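AlkZ (Streptomyces sahachiroi, PDB 5UUJ) belongs to the AlkZ-like family of DNA glycosylases, part of the wider group of helix-turn-helix proteins. Local coordinates at residues M5-W9 with T253-E258; S29-V34 with E67-L73; G92-L97 with M201-A207; E122-V127 with L145-F151. The contacts are given in a common frame with arbitrary orientation. Residue numbers count along the deposited sequence, not the author numbering.

Contact 1 (M5-W9 with T253-E258); sequences MKASW and TEVDVE
An extended N-terminal run, M5-A7, lies alongside strand 252-257 before turning at S8 into helix 9-19. Register pairs K6 with D256 (CA-CA 4.8 Å) in a parallel bridge: D256 N donates to M5 O at 3.0 Å, and A7 N to D256 O at 3.3 Å. The end-to-end directions of the two segments diverge by 49°. A7 CB packs against V255 CG1 (4.0 Å), while M5, a selenomethionine (p, t, m), lays CG 4.1 Å from V255 CG2. This short pairing makes 6-7 the edge of a three-stranded mixed sheet, with strand 260-265 beyond 252-257. V257 is a prominent bump: its CG1 presses on one face of the W9 indole (chi1 m), 3.3 Å from the six-membered-ring centroid and 16° off its normal, a close CH-pi contact. E258, at phi/psi 49/48, swings its carboxylate back so that OE2 accepts from W9 N at 2.9 Å at the helix start, where S8 OG caps Q11 N. Water 1 joins W9 NE1 (2.7 Å) to E258 O (2.8 Å).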
loop_
_atom_site.group_PDB
_atom_site.type_symbol
_atom_site.label_atom_id
_atom_site.label_comp_id
_atom_site.label_asym_id
_atom_site.label_seq_id
_atom_site.Cartn_x
_atom_site.Cartn_y
_atom_site.Cartn_z
HETATM N N MSE A 5 8.819 -21.503 -17.451
HETATM C CA MSE A 5 9.584 -22.055 -16.338
HETATM C C MSE A 5 8.672 -22.487 -15.193
HETATM O O MSE A 5 7.503 -22.103 -15.136
HETATM C CB MSE A 5 10.597 -21.029 -15.822
HETATM C CG MSE A 5 9.962 -19.746 -15.307
HETATM SE SE MSE A 5 11.214 -18.546 -14.402
HETATM C CE MSE A 5 11.363 -19.442 -12.666
ATOM N N LYS A 6 9.224 -23.282 -14.281
ATOM C CA LYS A 6 8.520 -23.677 -13.068
ATOM C C LYS A 6 9.208 -23.080 -11.849
ATOM O O LYS A 6 10.393 -22.743 -11.891
ATOM C CB LYS A 6 8.457 -25.203 -12.942
ATOM C CG LYS A 6 7.586 -25.880 -13.991
ATOM C CD LYS A 6 7.265 -27.314 -13.598
ATOM C CE LYS A 6 6.197 -27.925 -14.502
ATOM N NZ LYS A 6 6.685 -28.151 -15.893
ATOM N N ALA A 7 8.450 -22.939 -10.768
ATOM C CA ALA A 7 8.999 -22.499 -9.494
ATOM C C ALA A 7 8.092 -22.976 -8.374
ATOM O O ALA A 7 6.902 -23.182 -8.584
ATOM C CB ALA A 7 9.143 -20.987 -9.460
ATOM N N SER A 8 8.659 -23.173 -7.192
ATOM C CA SER A 8 7.864 -23.515 -6.021
ATOM C C SER A 8 7.401 -22.238 -5.338
ATOM O O SER A 8 7.939 -21.161 -5.596
ATOM C CB SER A 8 8.668 -24.372 -5.049
ATOM O OG SER A 8 9.695 -23.606 -4.447
ATOM N N TRP A 9 6.411 -22.352 -4.461
ATOM C CA TRP A 9 5.918 -21.185 -3.744
ATOM C C TRP A 9 6.952 -20.695 -2.742
ATOM O O TRP A 9 7.089 -19.493 -2.526
ATOM C CB TRP A 9 4.594 -21.492 -3.042
ATOM C CG TRP A 9 3.426 -21.370 -3.966
ATOM C CD1 TRP A 9 2.598 -22.369 -4.376
ATOM C CD2 TRP A 9 2.972 -20.177 -4.618
ATOM N NE1 TRP A 9 1.649 -21.873 -5.239
ATOM C CE2 TRP A 9 1.857 -20.529 -5.403
ATOM C CE3 TRP A 9 3.399 -18.846 -4.612
ATOM C CZ2 TRP A 9 1.162 -19.600 -6.173
ATOM C CZ3 TRP A 9 2.709 -17.925 -5.378
ATOM C CH2 TRP A 9 1.602 -18.308 -6.147
ATOM N N THR A 253 7.404 -13.037 -18.287
ATOM C CA THR A 253 7.611 -14.469 -18.445
ATOM C C THR A 253 6.519 -15.197 -17.679
ATOM O O THR A 253 6.172 -14.805 -16.563
ATOM C CB THR A 253 9.005 -14.910 -17.931
ATOM O OG1 THR A 253 10.023 -14.378 -18.786
ATOM C CG2 THR A 253 9.129 -16.429 -17.895
ATOM N N GLU A 254 5.970 -16.246 -18.279
ATOM C CA GLU A 254 4.941 -17.037 -17.619
ATOM C C GLU A 254 5.582 -18.093 -16.729
ATOM O O GLU A 254 6.457 -18.843 -17.169
ATOM C CB GLU A 254 4.012 -17.698 -18.640
ATOM C CG GLU A 254 2.864 -18.464 -17.993
ATOM C CD GLU A 254 1.881 -19.022 -19.003
ATOM O OE1 GLU A 254 2.239 -19.986 -19.714
ATOM O OE2 GLU A 254 0.748 -18.500 -19.084
ATOM N N VAL A 255 5.137 -18.140 -15.478
ATOM C CA VAL A 255 5.660 -19.077 -14.490
ATOM C C VAL A 255 4.561 -20.013 -13.997
ATOM O O VAL A 255 3.478 -19.570 -13.616
ATOM C CB VAL A 255 6.266 -18.343 -13.268
ATOM C CG1 VAL A 255 7.038 -19.320 -12.389
ATOM C CG2 VAL A 255 7.168 -17.204 -13.712
ATOM N N ASP A 256 4.851 -21.309 -14.012
ATOM C CA ASP A 256 3.978 -22.305 -13.413
ATOM C C ASP A 256 4.387 -22.504 -11.958
ATOM O O ASP A 256 5.330 -23.239 -11.669
ATOM C CB ASP A 256 4.059 -23.625 -14.188
ATOM C CG ASP A 256 3.041 -24.650 -13.719
ATOM O OD1 ASP A 256 2.452 -24.472 -12.631
ATOM O OD2 ASP A 256 2.836 -25.646 -14.444
ATOM N N VAL A 257 3.680 -21.841 -11.048
ATOM C CA VAL A 257 3.991 -21.942 -9.627
ATOM C C VAL A 257 3.112 -22.998 -8.965
ATOM O O VAL A 257 2.048 -22.689 -8.426
ATOM C CB VAL A 257 3.809 -20.594 -8.904
ATOM C CG1 VAL A 257 4.390 -20.669 -7.507
ATOM C CG2 VAL A 257 4.480 -19.471 -9.684
ATOM N N GLU A 258 3.572 -24.245 -9.012
ATOM C CA GLU A 258 2.839 -25.375 -8.447
ATOM C C GLU A 258 1.379 -25.379 -8.896
ATOM O O GLU A 258 0.469 -25.517 -8.081
ATOM C CB GLU A 258 2.930 -25.361 -6.919
ATOM C CG GLU A 258 4.334 -25.651 -6.394
ATOM C CD GLU A 258 4.407 -25.711 -4.878
ATOM O OE1 GLU A 258 3.611 -26.453 -4.267
ATOM O OE2 GLU A 258 5.263 -25.014 -4.297
HETATM O O HOH W 1 -0.307 -23.480 -6.282
#

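Contact 2 (S29-V34 with E67-L73); sequences SASDVV and EVADLSL
This is a mixed contact between helix ends, a carboxylate bridge beside an apolar patch: the N-terminus of helix 30-36 meets the C-terminus of helix 62-69 and the residues that follow it. The carboxylate of E67 (m, t, chi3 56°) straddles the first turn of helix 30-36, OE2 accepting from A30 N at 2.8 Å and OE1 from S31 N at 2.9 Å; S31 OG (chi1 m) also donates to E67 OE1 at 2.6 Å. Amides opening a helix have no acceptor in a preceding turn, so an outside acid can serve them. Beside this bridge, L73 (m, t) points toward the helix and forks against it, CD1 4.0 Å from A30 CB and CD2 3.9 Å from V34 CB; L85 of strand 83-86 also touches V34. CA atoms come nearest at A30-E67 (6.9 Å) and S31-L73 (6.5 Å). S29 and D32 form a capping box, D32 N to S29 OG at 3.0 Å and S29 N to D32 OD2 at 3.2 Å. Closing helix 62-69, S72 N bonds E67 O at 2.8 Å and L71 N bonds V68 O weakly at 3.2 Å, with L71 at positive phi (65/31): a Schellman motif.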
loop_
_atom_site.group_PDB
_atom_site.type_symbol
_atom_site.label_atom_id
_atom_site.label_comp_id
_atom_site.label_asym_id
_atom_site.label_seq_id
_atom_site.Cartn_x
_atom_site.Cartn_y
_atom_site.Cartn_z
ATOM N N SER A 29 16.503 3.537 2.830
ATOM C CA SER A 29 15.799 4.711 3.325
ATOM C C SER A 29 14.299 4.434 3.320
ATOM O O SER A 29 13.846 3.455 2.721
ATOM C CB SER A 29 16.118 5.934 2.469
ATOM O OG SER A 29 15.543 5.808 1.180
ATOM N N ALA A 30 13.529 5.287 3.986
ATOM C CA ALA A 30 12.077 5.147 3.976
ATOM C C ALA A 30 11.543 5.273 2.550
ATOM O O ALA A 30 10.594 4.586 2.174
ATOM C CB ALA A 30 11.431 6.181 4.883
ATOM N N SER A 31 12.162 6.148 1.761
ATOM C CA SER A 31 11.776 6.328 0.362
ATOM C C SER A 31 12.067 5.074 -0.455
ATOM O O SER A 31 11.282 4.708 -1.328
ATOM C CB SER A 31 12.499 7.526 -0.253
ATOM O OG SER A 31 12.025 8.740 0.302
ATOM N N ASP A 32 13.196 4.426 -0.176
ATOM C CA ASP A 32 13.543 3.172 -0.847
ATOM C C ASP A 32 12.498 2.094 -0.580
ATOM O O ASP A 32 12.100 1.370 -1.494
ATOM C CB ASP A 32 14.919 2.667 -0.396
ATOM C CG ASP A 32 16.059 3.530 -0.901
ATOM O OD1 ASP A 32 15.872 4.247 -1.906
ATOM O OD2 ASP A 32 17.148 3.483 -0.291
ATOM N N VAL A 33 12.057 1.989 0.671
ATOM C CA VAL A 33 11.063 0.991 1.047
ATOM C C VAL A 33 9.705 1.291 0.406
ATOM O O VAL A 33 9.101 0.419 -0.223
ATOM C CB VAL A 33 10.900 0.910 2.581
ATOM C CG1 VAL A 33 9.757 -0.030 2.963
ATOM C CG2 VAL A 33 12.191 0.443 3.217
ATOM N N VAL A 34 9.229 2.520 0.568
ATOM C CA VAL A 34 7.937 2.912 0.018
ATOM C C VAL A 34 7.929 2.752 -1.499
ATOM O O VAL A 34 6.956 2.259 -2.072
ATOM C CB VAL A 34 7.587 4.367 0.395
ATOM C CG1 VAL A 34 6.346 4.855 -0.357
ATOM C CG2 VAL A 34 7.362 4.474 1.887
ATOM N N GLU A 67 11.444 11.945 6.355
ATOM C CA GLU A 67 11.357 11.987 4.901
ATOM C C GLU A 67 10.006 12.537 4.435
ATOM O O GLU A 67 9.884 13.024 3.312
ATOM C CB GLU A 67 11.633 10.594 4.325
ATOM C CG GLU A 67 13.111 10.207 4.467
ATOM C CD GLU A 67 13.468 8.868 3.853
ATOM O OE1 GLU A 67 13.219 8.672 2.644
ATOM O OE2 GLU A 67 14.019 8.013 4.583
ATOM N N VAL A 68 9.003 12.485 5.305
ATOM C CA VAL A 68 7.747 13.187 5.055
ATOM C C VAL A 68 7.990 14.681 5.250
ATOM O O VAL A 68 7.474 15.507 4.498
ATOM C CB VAL A 68 6.610 12.692 5.990
ATOM C CG1 VAL A 68 5.431 13.668 6.009
ATOM C CG2 VAL A 68 6.134 11.309 5.563
ATOM N N ALA A 69 8.801 15.016 6.250
ATOM C CA ALA A 69 9.083 16.410 6.574
ATOM C C ALA A 69 9.895 17.100 5.479
ATOM O O ALA A 69 9.612 18.248 5.138
ATOM C CB ALA A 69 9.812 16.508 7.906
ATOM N N ASP A 70 10.898 16.412 4.931
ATOM C CA ASP A 70 11.718 17.000 3.868
ATOM C C ASP A 70 11.103 16.735 2.490
ATOM O O ASP A 70 11.748 16.942 1.463
ATOM C CB ASP A 70 13.174 16.487 3.927
ATOM C CG ASP A 70 13.304 14.981 3.704
ATOM O OD1 ASP A 70 12.505 14.388 2.949
ATOM O OD2 ASP A 70 14.244 14.386 4.279
ATOM N N LEU A 71 9.856 16.267 2.490
ATOM C CA LEU A 71 9.036 16.169 1.284
ATOM C C LEU A 71 9.583 15.185 0.253
ATOM O O LEU A 71 9.386 15.367 -0.950
ATOM C CB LEU A 71 8.877 17.552 0.640
ATOM C CG LEU A 71 8.342 18.653 1.562
ATOM C CD1 LEU A 71 8.366 20.001 0.857
ATOM C CD2 LEU A 71 6.934 18.329 2.050
ATOM N N SER A 72 10.260 14.139 0.721
ATOM C CA SER A 72 10.668 13.050 -0.161
ATOM C C SER A 72 9.607 11.944 -0.152
ATOM O O SER A 72 9.704 10.977 -0.904
ATOM C CB SER A 72 12.043 12.495 0.241
ATOM O OG SER A 72 12.075 12.091 1.595
ATOM N N LEU A 73 8.594 12.104 0.699
ATOM C CA LEU A 73 7.441 11.208 0.721
ATOM C C LEU A 73 6.154 12.019 0.762
ATOM O O LEU A 73 6.116 13.098 1.351
ATOM C CB LEU A 73 7.499 10.266 1.926
ATOM C CG LEU A 73 8.499 9.112 1.862
ATOM C CD1 LEU A 73 8.472 8.330 3.161
ATOM C CD2 LEU A 73 8.203 8.196 0.691
#

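Contact 3 (G92-L97 with M201-A207); sequences GPYLSL and MPEPDEA
S96, M201 and A207 carry much of the area in this packing of helix 91-100 against the lead-in and first turn of helix 204-219. S96 (chi1 t) directs its CA-to-CB bond toward the other segment, and its OG donates to P202 O at 2.7 Å. M201 lies alongside, as a selenomethionine with chi1 -142° and chi3 92°: SE reaches L95 CB at 4.1 Å, CE comes within 3.9 Å of S96 CA, and CG stands 3.7 Å from G92 O. A207 inserts its methyl between successive turns of helix 91-100, CB being 3.9 Å from P93 CB and 3.7 Å from L97 CD1. The backbones run close, with CA-CA distances of 5.0 Å for G92-M201, 4.6 Å for P93-A207 and 5.3 Å for L97-P204. G92, with no side chain, brings its C to 3.8 Å from P202 CD. M201-E203 are extended; E203 takes the N-cap position and P204 opens the helix at -59/-39. Farther along, V211 of helix 204-219 touches P93, Y94 and L97, continuing the helix-helix interface. One hydroxyl-to-carbonyl bond among proline, alanine, leucine and selenomethionine contacts suggests a join resting largely on shape fit, with S96 meeting the P202 carbonyl just ahead of the helix.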
loop_
_atom_site.group_PDB
_atom_site.type_symbol
_atom_site.label_atom_id
_atom_site.label_comp_id
_atom_site.label_asym_id
_atom_site.label_seq_id
_atom_site.Cartn_x
_atom_site.Cartn_y
_atom_site.Cartn_z
ATOM N N GLY A 92 2.568 9.496 -9.976
ATOM C CA GLY A 92 1.788 9.731 -11.182
ATOM C C GLY A 92 1.112 8.508 -11.773
ATOM O O GLY A 92 -0.117 8.453 -11.846
ATOM N N PRO A 93 1.910 7.520 -12.209
ATOM C CA PRO A 93 1.373 6.304 -12.833
ATOM C C PRO A 93 0.347 5.572 -11.967
ATOM O O PRO A 93 -0.652 5.098 -12.507
ATOM C CB PRO A 93 2.623 5.450 -13.048
ATOM C CG PRO A 93 3.717 6.447 -13.219
ATOM C CD PRO A 93 3.380 7.556 -12.260
ATOM N N TYR A 94 0.584 5.486 -10.659
ATOM C CA TYR A 94 -0.367 4.835 -9.760
ATOM C C TYR A 94 -1.698 5.577 -9.748
ATOM O O TYR A 94 -2.759 4.964 -9.866
ATOM C CB TYR A 94 0.175 4.759 -8.334
ATOM C CG TYR A 94 1.418 3.921 -8.176
ATOM C CD1 TYR A 94 1.364 2.537 -8.257
ATOM C CD2 TYR A 94 2.647 4.518 -7.928
ATOM C CE1 TYR A 94 2.506 1.770 -8.108
ATOM C CE2 TYR A 94 3.788 3.765 -7.777
ATOM C CZ TYR A 94 3.713 2.391 -7.865
ATOM O OH TYR A 94 4.854 1.644 -7.712
ATOM N N LEU A 95 -1.630 6.895 -9.595
ATOM C CA LEU A 95 -2.827 7.723 -9.501
ATOM C C LEU A 95 -3.625 7.722 -10.804
ATOM O O LEU A 95 -4.858 7.685 -10.784
ATOM C CB LEU A 95 -2.448 9.158 -9.123
ATOM C CG LEU A 95 -1.822 9.360 -7.738
ATOM C CD1 LEU A 95 -1.443 10.822 -7.542
ATOM C CD2 LEU A 95 -2.757 8.911 -6.630
ATOM N N SER A 96 -2.919 7.761 -11.930
ATOM C CA SER A 96 -3.557 7.740 -13.243
ATOM C C SER A 96 -4.414 6.489 -13.424
ATOM O O SER A 96 -5.514 6.550 -13.974
ATOM C CB SER A 96 -2.504 7.813 -14.350
ATOM O OG SER A 96 -3.100 7.699 -15.632
ATOM N N LEU A 97 -3.909 5.356 -12.951
ATOM C CA LEU A 97 -4.624 4.096 -13.082
ATOM C C LEU A 97 -5.852 4.055 -12.175
ATOM O O LEU A 97 -6.852 3.421 -12.510
ATOM C CB LEU A 97 -3.694 2.920 -12.770
ATOM C CG LEU A 97 -3.277 2.074 -13.975
ATOM C CD1 LEU A 97 -2.606 2.923 -15.041
ATOM C CD2 LEU A 97 -2.363 0.939 -13.539
HETATM N N MSE A 201 1.168 14.123 -15.101
HETATM C CA MSE A 201 0.561 12.810 -14.954
HETATM C C MSE A 201 0.333 12.130 -16.301
HETATM O O MSE A 201 -0.151 12.760 -17.239
HETATM C CB MSE A 201 -0.753 12.917 -14.203
HETATM C CG MSE A 201 -0.964 11.756 -13.265
HETATM SE SE MSE A 201 -2.138 12.222 -11.811
HETATM C CE MSE A 201 -3.807 11.632 -12.649
ATOM N N PRO A 202 0.679 10.836 -16.398
ATOM C CA PRO A 202 0.551 10.121 -17.670
ATOM C C PRO A 202 -0.864 9.614 -17.911
ATOM O O PRO A 202 -1.642 9.509 -16.963
ATOM C CB PRO A 202 1.520 8.955 -17.503
ATOM C CG PRO A 202 1.437 8.645 -16.042
ATOM C CD PRO A 202 1.203 9.956 -15.335
ATOM N N GLU A 203 -1.183 9.301 -19.163
ATOM C CA GLU A 203 -2.441 8.640 -19.472
ATOM C C GLU A 203 -2.358 7.201 -18.974
ATOM O O GLU A 203 -1.263 6.678 -18.778
ATOM C CB GLU A 203 -2.729 8.683 -20.974
ATOM C CG GLU A 203 -2.737 10.087 -21.577
ATOM C CD GLU A 203 -3.884 10.950 -21.074
ATOM O OE1 GLU A 203 -4.766 10.427 -20.361
ATOM O OE2 GLU A 203 -3.907 12.156 -21.398
ATOM N N PRO A 204 -3.514 6.555 -18.755
ATOM C CA PRO A 204 -3.506 5.197 -18.193
ATOM C C PRO A 204 -2.728 4.174 -19.027
ATOM O O PRO A 204 -2.058 3.324 -18.448
ATOM C CB PRO A 204 -4.994 4.831 -18.141
ATOM C CG PRO A 204 -5.708 6.141 -18.090
ATOM C CD PRO A 204 -4.883 7.074 -18.922
ATOM N N ASP A 205 -2.813 4.251 -20.352
ATOM C CA ASP A 205 -2.128 3.282 -21.209
ATOM C C ASP A 205 -0.613 3.319 -21.013
ATOM O O ASP A 205 0.032 2.277 -20.953
ATOM C CB ASP A 205 -2.457 3.530 -22.685
ATOM C CG ASP A 205 -3.866 3.095 -23.058
ATOM O OD1 ASP A 205 -4.483 2.313 -22.305
ATOM O OD2 ASP A 205 -4.349 3.531 -24.122
ATOM N N GLU A 206 -0.053 4.519 -20.914
ATOM C CA GLU A 206 1.390 4.677 -20.758
ATOM C C GLU A 206 1.840 4.413 -19.323
ATOM O O GLU A 206 2.998 4.076 -19.079
ATOM C CB GLU A 206 1.813 6.083 -21.180
ATOM C CG GLU A 206 1.429 6.434 -22.607
ATOM C CD GLU A 206 1.673 7.893 -22.931
ATOM O OE1 GLU A 206 2.242 8.606 -22.075
ATOM O OE2 GLU A 206 1.294 8.330 -24.040
ATOM N N ALA A 207 0.917 4.567 -18.381
ATOM C CA ALA A 207 1.207 4.371 -16.965
ATOM C C ALA A 207 1.192 2.899 -16.572
ATOM O O ALA A 207 1.951 2.473 -15.705
ATOM C CB ALA A 207 0.209 5.133 -16.127
#

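Contact 4 (E122-V127 with L145-F151); sequences ELTEEV and LVADKRF
At the apolar centre, L123 (m, t) sends CD2 over one face of the F151 ring, 3.8 Å from the centroid and 19° off the normal, a CH-pi contact whose closest pair is L123 CD2 and F151 CE1 at 3.6 Å. L145 (m, t) adds CD2, 4.1 Å from L123 CD2 and 4.0 Å from V127 CG2. F151 (chi1 m) also meets the aliphatic part of two glutamates, CZ lying 3.8 Å from E122 CB at the ring edge and CE2 3.9 Å from E126 CB. L123 and V127 sit one turn apart on helix 117-130, and V165 and L169 of helix 162-172 close in behind them. The contact thus joins two helices, 117-130 and 138-146, that follow one another in the chain, with the residues after the second folding back over the first; CA atoms are 7.6 Å apart at E126-L145 and 8.2 Å at E122-R150. D148 (-76/152) makes an Asx turn, OD1 accepting from R150 N at 2.9 Å. It also holds the R150 side chain (m, t, m), through NE to OD1 at 3.2 Å and NH2 to OD2 at 2.6 Å. That guanidinium reaches E126 (t, p), its NH2 forming a salt bridge with OE2 at 3.0 Å through a weak hydrogen bond. At the polar edge, water 3 connects E125 OE1 (2.6 Å) with R150 NH1 (3.0 Å).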
loop_
_atom_site.group_PDB
_atom_site.type_symbol
_atom_site.label_atom_id
_atom_site.label_comp_id
_atom_site.label_asym_id
_atom_site.label_seq_id
_atom_site.Cartn_x
_atom_site.Cartn_y
_atom_site.Cartn_z
ATOM N N GLU A 122 -15.901 20.020 -11.526
ATOM C CA GLU A 122 -15.855 21.392 -11.036
ATOM C C GLU A 122 -15.007 21.480 -9.774
ATOM O O GLU A 122 -14.191 22.392 -9.624
ATOM C CB GLU A 122 -17.262 21.916 -10.762
ATOM C CG GLU A 122 -18.112 22.093 -12.008
ATOM C CD GLU A 122 -19.562 22.400 -11.684
ATOM O OE1 GLU A 122 -19.900 22.510 -10.487
ATOM O OE2 GLU A 122 -20.368 22.530 -12.626
ATOM N N LEU A 123 -15.200 20.523 -8.872
ATOM C CA LEU A 123 -14.441 20.477 -7.628
ATOM C C LEU A 123 -12.961 20.257 -7.886
ATOM O O LEU A 123 -12.117 20.842 -7.211
ATOM C CB LEU A 123 -14.972 19.373 -6.720
ATOM C CG LEU A 123 -16.325 19.656 -6.079
ATOM C CD1 LEU A 123 -16.907 18.363 -5.540
ATOM C CD2 LEU A 123 -16.193 20.699 -4.976
ATOM N N THR A 124 -12.652 19.401 -8.857
ATOM C CA THR A 124 -11.271 19.121 -9.223
ATOM C C THR A 124 -10.563 20.420 -9.598
ATOM O O THR A 124 -9.478 20.718 -9.096
ATOM C CB THR A 124 -11.190 18.124 -10.398
ATOM O OG1 THR A 124 -11.757 16.869 -10.002
ATOM C CG2 THR A 124 -9.746 17.902 -10.834
ATOM N N GLU A 125 -11.200 21.189 -10.475
ATOM C CA GLU A 125 -10.658 22.455 -10.950
ATOM C C GLU A 125 -10.489 23.459 -9.819
ATOM O O GLU A 125 -9.441 24.087 -9.684
ATOM C CB GLU A 125 -11.571 23.052 -12.028
ATOM C CG GLU A 125 -11.716 22.182 -13.269
ATOM C CD GLU A 125 -12.899 22.575 -14.146
ATOM O OE1 GLU A 125 -13.625 23.535 -13.804
ATOM O OE2 GLU A 125 -13.103 21.914 -15.185
ATOM N N GLU A 126 -11.524 23.603 -9.000
ATOM C CA GLU A 126 -11.539 24.651 -7.992
ATOM C C GLU A 126 -10.600 24.332 -6.831
ATOM O O GLU A 126 -9.929 25.221 -6.310
ATOM C CB GLU A 126 -12.963 24.869 -7.478
ATOM C CG GLU A 126 -13.205 26.261 -6.931
ATOM C CD GLU A 126 -13.064 27.343 -7.989
ATOM O OE1 GLU A 126 -12.886 28.518 -7.610
ATOM O OE2 GLU A 126 -13.134 27.024 -9.196
ATOM N N VAL A 127 -10.549 23.065 -6.432
ATOM C CA VAL A 127 -9.661 22.646 -5.351
ATOM C C VAL A 127 -8.207 22.862 -5.771
ATOM O O VAL A 127 -7.386 23.310 -4.973
ATOM C CB VAL A 127 -9.901 21.168 -4.960
ATOM C CG1 VAL A 127 -8.739 20.604 -4.137
ATOM C CG2 VAL A 127 -11.204 21.041 -4.187
ATOM N N LEU A 145 -14.713 26.444 -0.536
ATOM C CA LEU A 145 -15.524 25.900 -1.619
ATOM C C LEU A 145 -16.965 26.407 -1.590
ATOM O O LEU A 145 -17.494 26.840 -2.612
ATOM C CB LEU A 145 -15.517 24.371 -1.562
ATOM C CG LEU A 145 -14.208 23.691 -1.975
ATOM C CD1 LEU A 145 -14.189 22.226 -1.543
ATOM C CD2 LEU A 145 -13.994 23.818 -3.479
ATOM N N VAL A 146 -17.596 26.363 -0.420
ATOM C CA VAL A 146 -19.012 26.708 -0.316
ATOM C C VAL A 146 -19.238 28.209 -0.476
ATOM O O VAL A 146 -20.370 28.654 -0.642
ATOM C CB VAL A 146 -19.617 26.239 1.026
ATOM C CG1 VAL A 146 -19.560 24.712 1.123
ATOM C CG2 VAL A 146 -18.923 26.918 2.209
ATOM N N ALA A 147 -18.164 28.989 -0.412
ATOM C CA ALA A 147 -18.248 30.405 -0.745
ATOM C C ALA A 147 -18.624 30.542 -2.221
ATOM O O ALA A 147 -19.220 31.537 -2.634
ATOM C CB ALA A 147 -16.931 31.116 -0.451
ATOM N N ASP A 148 -18.276 29.525 -3.007
ATOM C CA ASP A 148 -18.602 29.495 -4.428
ATOM C C ASP A 148 -20.076 29.165 -4.608
ATOM O O ASP A 148 -20.684 28.485 -3.781
ATOM C CB ASP A 148 -17.731 28.472 -5.166
ATOM C CG ASP A 148 -17.786 28.626 -6.678
ATOM O OD1 ASP A 148 -18.895 28.758 -7.237
ATOM O OD2 ASP A 148 -16.714 28.604 -7.316
ATOM N N LYS A 149 -20.636 29.645 -5.710
ATOM C CA LYS A 149 -22.062 29.531 -5.977
ATOM C C LYS A 149 -22.407 28.124 -6.449
ATOM O O LYS A 149 -23.513 27.635 -6.220
ATOM C CB LYS A 149 -22.480 30.569 -7.021
ATOM C CG LYS A 149 -21.569 31.798 -7.061
ATOM C CD LYS A 149 -22.257 33.013 -7.653
ATOM C CE LYS A 149 -21.372 34.246 -7.534
ATOM N NZ LYS A 149 -22.158 35.490 -7.304
ATOM N N ARG A 150 -21.447 27.475 -7.100
ATOM C CA ARG A 150 -21.632 26.122 -7.610
ATOM C C ARG A 150 -21.668 25.074 -6.498
ATOM O O ARG A 150 -22.077 23.937 -6.732
ATOM C CB ARG A 150 -20.512 25.773 -8.592
ATOM C CG ARG A 150 -20.525 26.575 -9.884
ATOM C CD ARG A 150 -19.201 26.430 -10.618
ATOM N NE ARG A 150 -18.149 27.232 -9.999
ATOM C CZ ARG A 150 -16.856 27.136 -10.293
ATOM N NH1 ARG A 150 -16.439 26.258 -11.195
ATOM N NH2 ARG A 150 -15.978 27.913 -9.676
ATOM N N PHE A 151 -21.240 25.459 -5.298
ATOM C CA PHE A 151 -21.016 24.507 -4.211
ATOM C C PHE A 151 -21.759 24.867 -2.927
ATOM O O PHE A 151 -21.780 24.079 -1.983
ATOM C CB PHE A 151 -19.518 24.411 -3.902
ATOM C CG PHE A 151 -18.665 24.120 -5.104
ATOM C CD1 PHE A 151 -18.979 23.082 -5.961
ATOM C CD2 PHE A 151 -17.549 24.891 -5.377
ATOM C CE1 PHE A 151 -18.193 22.815 -7.066
ATOM C CE2 PHE A 151 -16.761 24.630 -6.480
ATOM C CZ PHE A 151 -17.084 23.592 -7.326
HETATM O O HOH W 2 -22.921 22.557 -9.086
HETATM O O HOH W 3 -13.927 25.917 -12.728
#

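The four contacts illustrate how one chain combines closures of very different sequence span. Contact 1, joining residues 244 apart, brackets the other three along the chain; contact 4, spanning only 18, falls within the stretch bracketed by contact 3, while contact 2 closes before contact 3 opens. Space follows a different order. Contacts 2 and 3 are neighbours, with centres 21 Å and nearest atoms about 6 Å apart, and contact 4 lies 25 Å from contact 3 between centres. Contacts 1 and 4 occupy opposite sides of the chain's centre, 52 Å apart between centres. No two of them touch, so each is a separate join, from edge-strand pairing to helix-end capping and side-chain packing.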